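Local coordinates for protein restriction endonuclease Hpy99I (Helicobacter pylori, PDB 3GOX) that cleaves double-stranded DNA at a specific pseudopalindromic target, acting as a zinc-containing type II restriction endonuclease of the beta-beta-alpha-Me class, at residues A[31-43]-A[46-58]. Sequence-based numbering, arbitrary orientation.
Sequences SVGVIRAVNGKSA and LFIGLNELKRVDF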
loop_
_atom_site.group_PDB
_atom_site.type_symbol
_atom_site.label_atom_id
_atom_site.label_comp_id
_atom_site.label_asym_id
_atom_site.label_seq_id
_atom_site.Cartn_x
_atom_site.Cartn_y
_atom_site.Cartn_z
ATOM N N SER A 31 -24.600 14.491 6.539
ATOM C CA SER A 31 -23.372 15.038 5.942
ATOM C C SER A 31 -22.605 15.804 6.991
ATOM O O SER A 31 -23.184 16.663 7.662
ATOM C CB SER A 31 -23.719 15.967 4.787
ATOM O OG SER A 31 -24.331 15.269 3.714
ATOM N N VAL A 32 -21.312 15.514 7.134
ATOM C CA VAL A 32 -20.434 16.194 8.086
ATOM C C VAL A 32 -19.898 17.474 7.470
ATOM O O VAL A 32 -19.433 17.510 6.330
ATOM C CB VAL A 32 -19.257 15.292 8.527
ATOM C CG1 VAL A 32 -18.318 16.029 9.515
ATOM C CG2 VAL A 32 -19.816 14.026 9.162
ATOM N N GLY A 33 -19.947 18.533 8.267
ATOM C CA GLY A 33 -19.365 19.813 7.906
ATOM C C GLY A 33 -18.552 20.390 9.040
ATOM O O GLY A 33 -18.682 19.985 10.195
ATOM N N VAL A 34 -17.691 21.337 8.684
ATOM C CA VAL A 34 -16.912 22.111 9.650
ATOM C C VAL A 34 -17.380 23.580 9.597
ATOM O O VAL A 34 -17.651 24.150 8.520
ATOM C CB VAL A 34 -15.402 21.972 9.389
ATOM C CG1 VAL A 34 -15.005 22.443 8.014
ATOM C CG2 VAL A 34 -14.619 22.689 10.476
ATOM N N ILE A 35 -17.499 24.211 10.766
ATOM C CA ILE A 35 -17.944 25.597 10.839
ATOM C C ILE A 35 -16.807 26.525 10.427
ATOM O O ILE A 35 -15.721 26.453 11.001
ATOM C CB ILE A 35 -18.402 25.949 12.273
ATOM C CG1 ILE A 35 -19.507 24.989 12.731
ATOM C CG2 ILE A 35 -18.829 27.428 12.375
ATOM C CD1 ILE A 35 -20.681 24.985 11.850
ATOM N N ARG A 36 -17.064 27.386 9.430
ATOM C CA ARG A 36 -16.059 28.282 8.861
ATOM C C ARG A 36 -16.266 29.753 9.192
ATOM O O ARG A 36 -15.331 30.546 9.112
ATOM C CB ARG A 36 -15.993 28.103 7.329
ATOM C CG ARG A 36 -15.516 26.726 6.860
ATOM C CD ARG A 36 -14.226 26.239 7.536
ATOM N NE ARG A 36 -13.351 25.532 6.615
ATOM C CZ ARG A 36 -12.310 24.795 6.984
ATOM N NH1 ARG A 36 -12.038 24.619 8.273
ATOM N NH2 ARG A 36 -11.558 24.209 6.053
ATOM N N ALA A 37 -17.506 30.113 9.503
ATOM C CA ALA A 37 -17.816 31.438 10.028
ATOM C C ALA A 37 -19.105 31.339 10.819
ATOM O O ALA A 37 -19.910 30.455 10.589
ATOM C CB ALA A 37 -17.941 32.467 8.891
ATOM N N VAL A 38 -19.268 32.269 11.757
ATOM C CA VAL A 38 -20.460 32.362 12.595
ATOM C C VAL A 38 -21.092 33.744 12.434
ATOM O O VAL A 38 -20.408 34.766 12.530
ATOM C CB VAL A 38 -20.122 32.120 14.090
ATOM C CG1 VAL A 38 -21.357 32.325 14.963
ATOM C CG2 VAL A 38 -19.530 30.719 14.305
ATOM N N ASN A 39 -22.400 33.761 12.180
ATOM C CA ASN A 39 -23.203 34.996 12.152
ATOM C C ASN A 39 -24.497 34.921 12.978
ATOM O O ASN A 39 -25.537 34.519 12.464
ATOM C CB ASN A 39 -23.587 35.320 10.716
ATOM C CG ASN A 39 -22.429 35.833 9.910
ATOM O OD1 ASN A 39 -21.853 35.114 9.094
ATOM N ND2 ASN A 39 -22.077 37.088 10.136
ATOM N N GLY A 40 -24.455 35.323 14.239
ATOM C CA GLY A 40 -25.626 35.151 15.101
ATOM C C GLY A 40 -25.928 33.673 15.278
ATOM O O GLY A 40 -25.060 32.910 15.693
ATOM N N LYS A 41 -27.145 33.249 14.950
ATOM C CA LYS A 41 -27.482 31.821 15.002
ATOM C C LYS A 41 -27.483 31.159 13.624
ATOM O O LYS A 41 -28.221 30.208 13.375
ATOM C CB LYS A 41 -28.815 31.593 15.723
ATOM C CG LYS A 41 -28.757 31.960 17.201
ATOM C CD LYS A 41 -29.732 31.140 18.034
ATOM C CE LYS A 41 -29.567 31.428 19.516
ATOM N NZ LYS A 41 -30.665 30.831 20.337
ATOM N N SER A 42 -26.640 31.664 12.734
ATOM C CA SER A 42 -26.381 30.997 11.458
ATOM C C SER A 42 -24.873 30.871 11.213
ATOM O O SER A 42 -24.098 31.774 11.573
ATOM C CB SER A 42 -27.018 31.762 10.311
ATOM O OG SER A 42 -26.437 33.043 10.211
ATOM N N ALA A 43 -24.474 29.768 10.585
ATOM C CA ALA A 43 -23.077 29.437 10.397
ATOM C C ALA A 43 -22.845 29.245 8.914
ATOM O O ALA A 43 -23.747 28.799 8.186
ATOM C CB ALA A 43 -22.744 28.163 11.150
ATOM N N LEU A 46 -18.642 24.339 5.817
ATOM C CA LEU A 46 -18.044 23.589 4.685
ATOM C C LEU A 46 -18.431 22.142 4.842
ATOM O O LEU A 46 -17.933 21.445 5.748
ATOM C CB LEU A 46 -16.515 23.711 4.657
ATOM C CG LEU A 46 -15.829 22.891 3.567
ATOM C CD1 LEU A 46 -16.299 23.328 2.193
ATOM C CD2 LEU A 46 -14.322 23.038 3.673
ATOM N N PHE A 47 -19.309 21.694 3.950
ATOM C CA PHE A 47 -19.656 20.280 3.883
ATOM C C PHE A 47 -18.580 19.565 3.078
ATOM O O PHE A 47 -18.349 19.858 1.913
ATOM C CB PHE A 47 -21.065 20.111 3.336
ATOM C CG PHE A 47 -22.108 20.490 4.322
ATOM C CD1 PHE A 47 -22.378 19.649 5.383
ATOM C CD2 PHE A 47 -22.792 21.694 4.228
ATOM C CE1 PHE A 47 -23.329 19.985 6.325
ATOM C CE2 PHE A 47 -23.746 22.039 5.167
ATOM C CZ PHE A 47 -24.014 21.191 6.226
ATOM N N ILE A 48 -17.890 18.652 3.751
ATOM C CA ILE A 48 -16.584 18.184 3.297
ATOM C C ILE A 48 -16.676 17.253 2.081
ATOM O O ILE A 48 -15.858 17.358 1.160
ATOM C CB ILE A 48 -15.808 17.500 4.443
ATOM C CG1 ILE A 48 -15.576 18.512 5.570
ATOM C CG2 ILE A 48 -14.488 16.888 3.938
ATOM C CD1 ILE A 48 -15.262 17.876 6.904
ATOM N N GLY A 49 -17.694 16.390 2.022
ATOM C CA GLY A 49 -17.828 15.463 0.888
ATOM C C GLY A 49 -17.962 16.162 -0.453
ATOM O O GLY A 49 -17.306 15.794 -1.439
ATOM N N LEU A 50 -18.828 17.166 -0.506
ATOM C CA LEU A 50 -19.086 17.877 -1.753
ATOM C C LEU A 50 -18.269 19.166 -1.876
ATOM O O LEU A 50 -18.302 19.828 -2.910
ATOM C CB LEU A 50 -20.586 18.149 -1.899
ATOM C CG LEU A 50 -21.420 16.868 -2.080
ATOM C CD1 LEU A 50 -22.864 17.239 -2.407
ATOM C CD2 LEU A 50 -20.848 15.906 -3.128
ATOM N N ASN A 51 -17.537 19.514 -0.812
ATOM C CA ASN A 51 -16.710 20.724 -0.775
ATOM C C ASN A 51 -17.561 21.959 -1.024
ATOM O O ASN A 51 -17.167 22.833 -1.793
ATOM C CB ASN A 51 -15.544 20.677 -1.780
ATOM C CG ASN A 51 -14.417 21.637 -1.420
ATOM O OD1 ASN A 51 -14.115 21.851 -0.241
ATOM N ND2 ASN A 51 -13.779 22.208 -2.437
ATOM N N GLU A 52 -18.729 21.991 -0.391
ATOM C CA GLU A 52 -19.729 23.034 -0.610
ATOM C C GLU A 52 -19.865 23.857 0.670
ATOM O O GLU A 52 -20.104 23.297 1.729
ATOM C CB GLU A 52 -21.068 22.391 -0.967
ATOM C CG GLU A 52 -22.087 23.370 -1.448
ATOM C CD GLU A 52 -23.318 22.708 -2.060
ATOM O OE1 GLU A 52 -23.204 21.642 -2.712
ATOM O OE2 GLU A 52 -24.405 23.292 -1.893
ATOM N N LEU A 53 -19.698 25.177 0.550
ATOM C CA LEU A 53 -19.792 26.092 1.685
ATOM C C LEU A 53 -21.188 26.692 1.640
ATOM O O LEU A 53 -21.566 27.321 0.646
ATOM C CB LEU A 53 -18.713 27.198 1.583
ATOM C CG LEU A 53 -17.753 27.381 2.773
ATOM C CD1 LEU A 53 -16.756 28.514 2.536
ATOM C CD2 LEU A 53 -18.494 27.613 4.046
ATOM N N LYS A 54 -21.968 26.480 2.702
ATOM C CA LYS A 54 -23.363 26.903 2.737
ATOM C C LYS A 54 -23.673 27.660 4.012
ATOM O O LYS A 54 -23.137 27.340 5.072
ATOM C CB LYS A 54 -24.277 25.682 2.682
ATOM C CG LYS A 54 -24.348 25.031 1.304
ATOM C CD LYS A 54 -25.209 23.789 1.314
ATOM C CE LYS A 54 -26.687 24.123 1.398
ATOM N NZ LYS A 54 -27.265 24.646 0.122
ATOM N N ARG A 55 -24.564 28.646 3.898
ATOM C CA ARG A 55 -25.134 29.319 5.066
ATOM C C ARG A 55 -26.276 28.486 5.644
ATOM O O ARG A 55 -27.248 28.186 4.935
ATOM C CB ARG A 55 -25.659 30.720 4.719
ATOM C CG ARG A 55 -26.114 31.461 5.953
ATOM C CD ARG A 55 -26.358 32.933 5.711
ATOM N NE ARG A 55 -25.133 33.705 5.457
ATOM C CZ ARG A 55 -24.155 33.932 6.344
ATOM N NH1 ARG A 55 -24.192 33.426 7.577
ATOM N NH2 ARG A 55 -23.107 34.666 5.981
ATOM N N VAL A 56 -26.175 28.136 6.928
ATOM C CA VAL A 56 -27.128 27.220 7.561
ATOM C C VAL A 56 -27.562 27.754 8.924
ATOM O O VAL A 56 -26.729 28.135 9.735
ATOM C CB VAL A 56 -26.526 25.800 7.756
ATOM C CG1 VAL A 56 -27.611 24.854 8.264
ATOM C CG2 VAL A 56 -25.904 25.264 6.434
ATOM N N ASP A 57 -28.862 27.780 9.181
ATOM C CA ASP A 57 -29.348 28.110 10.518
ATOM C C ASP A 57 -28.903 27.078 11.559
ATOM O O ASP A 57 -28.880 25.877 11.279
ATOM C CB ASP A 57 -30.884 28.220 10.528
ATOM C CG ASP A 57 -31.355 29.613 10.248
ATOM O OD1 ASP A 57 -31.273 30.037 9.076
ATOM O OD2 ASP A 57 -31.793 30.302 11.208
ATOM N N PHE A 58 -28.581 27.533 12.771
ATOM C CA PHE A 58 -28.116 26.628 13.831
ATOM C C PHE A 58 -29.102 25.486 14.075
ATOM O O PHE A 58 -28.695 24.369 14.398
ATOM C CB PHE A 58 -27.904 27.369 15.162
ATOM C CG PHE A 58 -26.597 28.134 15.278
ATOM C CD1 PHE A 58 -25.829 28.462 14.180
ATOM C CD2 PHE A 58 -26.176 28.569 16.533
ATOM C CE1 PHE A 58 -24.645 29.206 14.336
ATOM C CE2 PHE A 58 -24.997 29.302 16.691
ATOM C CZ PHE A 58 -24.241 29.623 15.592
HETATM O O HOH W 1 -19.824 15.950 4.023
#
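The carbonyl oxygen of Val32 takes a nearly straight, in-plane hydrogen bond from Ile48 N (3.2 Å), and a water that accepts from Gly49 N also lies within hydrogen-bonding distance and may donate to it. Just beyond, Val34 and Leu46 form a hydrogen-bonded antiparallel pair, and the Phe47 ring meets Ser31 O in plane at its edge, with CE1 3.6 Å from that oxygen. Arg36, bent at chi2 and chi3, brings its guanidinium obliquely to Leu46, NH2 lying 3.8 Å from CD2.

At the other end Ala43 pairs with Val56, and Phe58 N donates to Lys41 O at 2.8 Å. With CG anti to its own carbonyl carbon (chi1 -80°), Phe58 folds back so that Lys41 CA sits 3.6 Å from the ring centroid and nearly on its normal, a CH-pi contact; Val38 CG1 and Ala43 CB approach CZ and CE1. Arg55 reaches the start of the type II' turn (Asn39 to Ser42): in the conformer described, its NH1 bonds Asn39 OD1 (3.3 Å) from above the amide carbonyl plane, with a weak bond from NH2. The whole illustrates two successive hairpins sharing the central strand 42-47, an antiparallel meander consistent with the SH3-type domain assigned to this part of the chain.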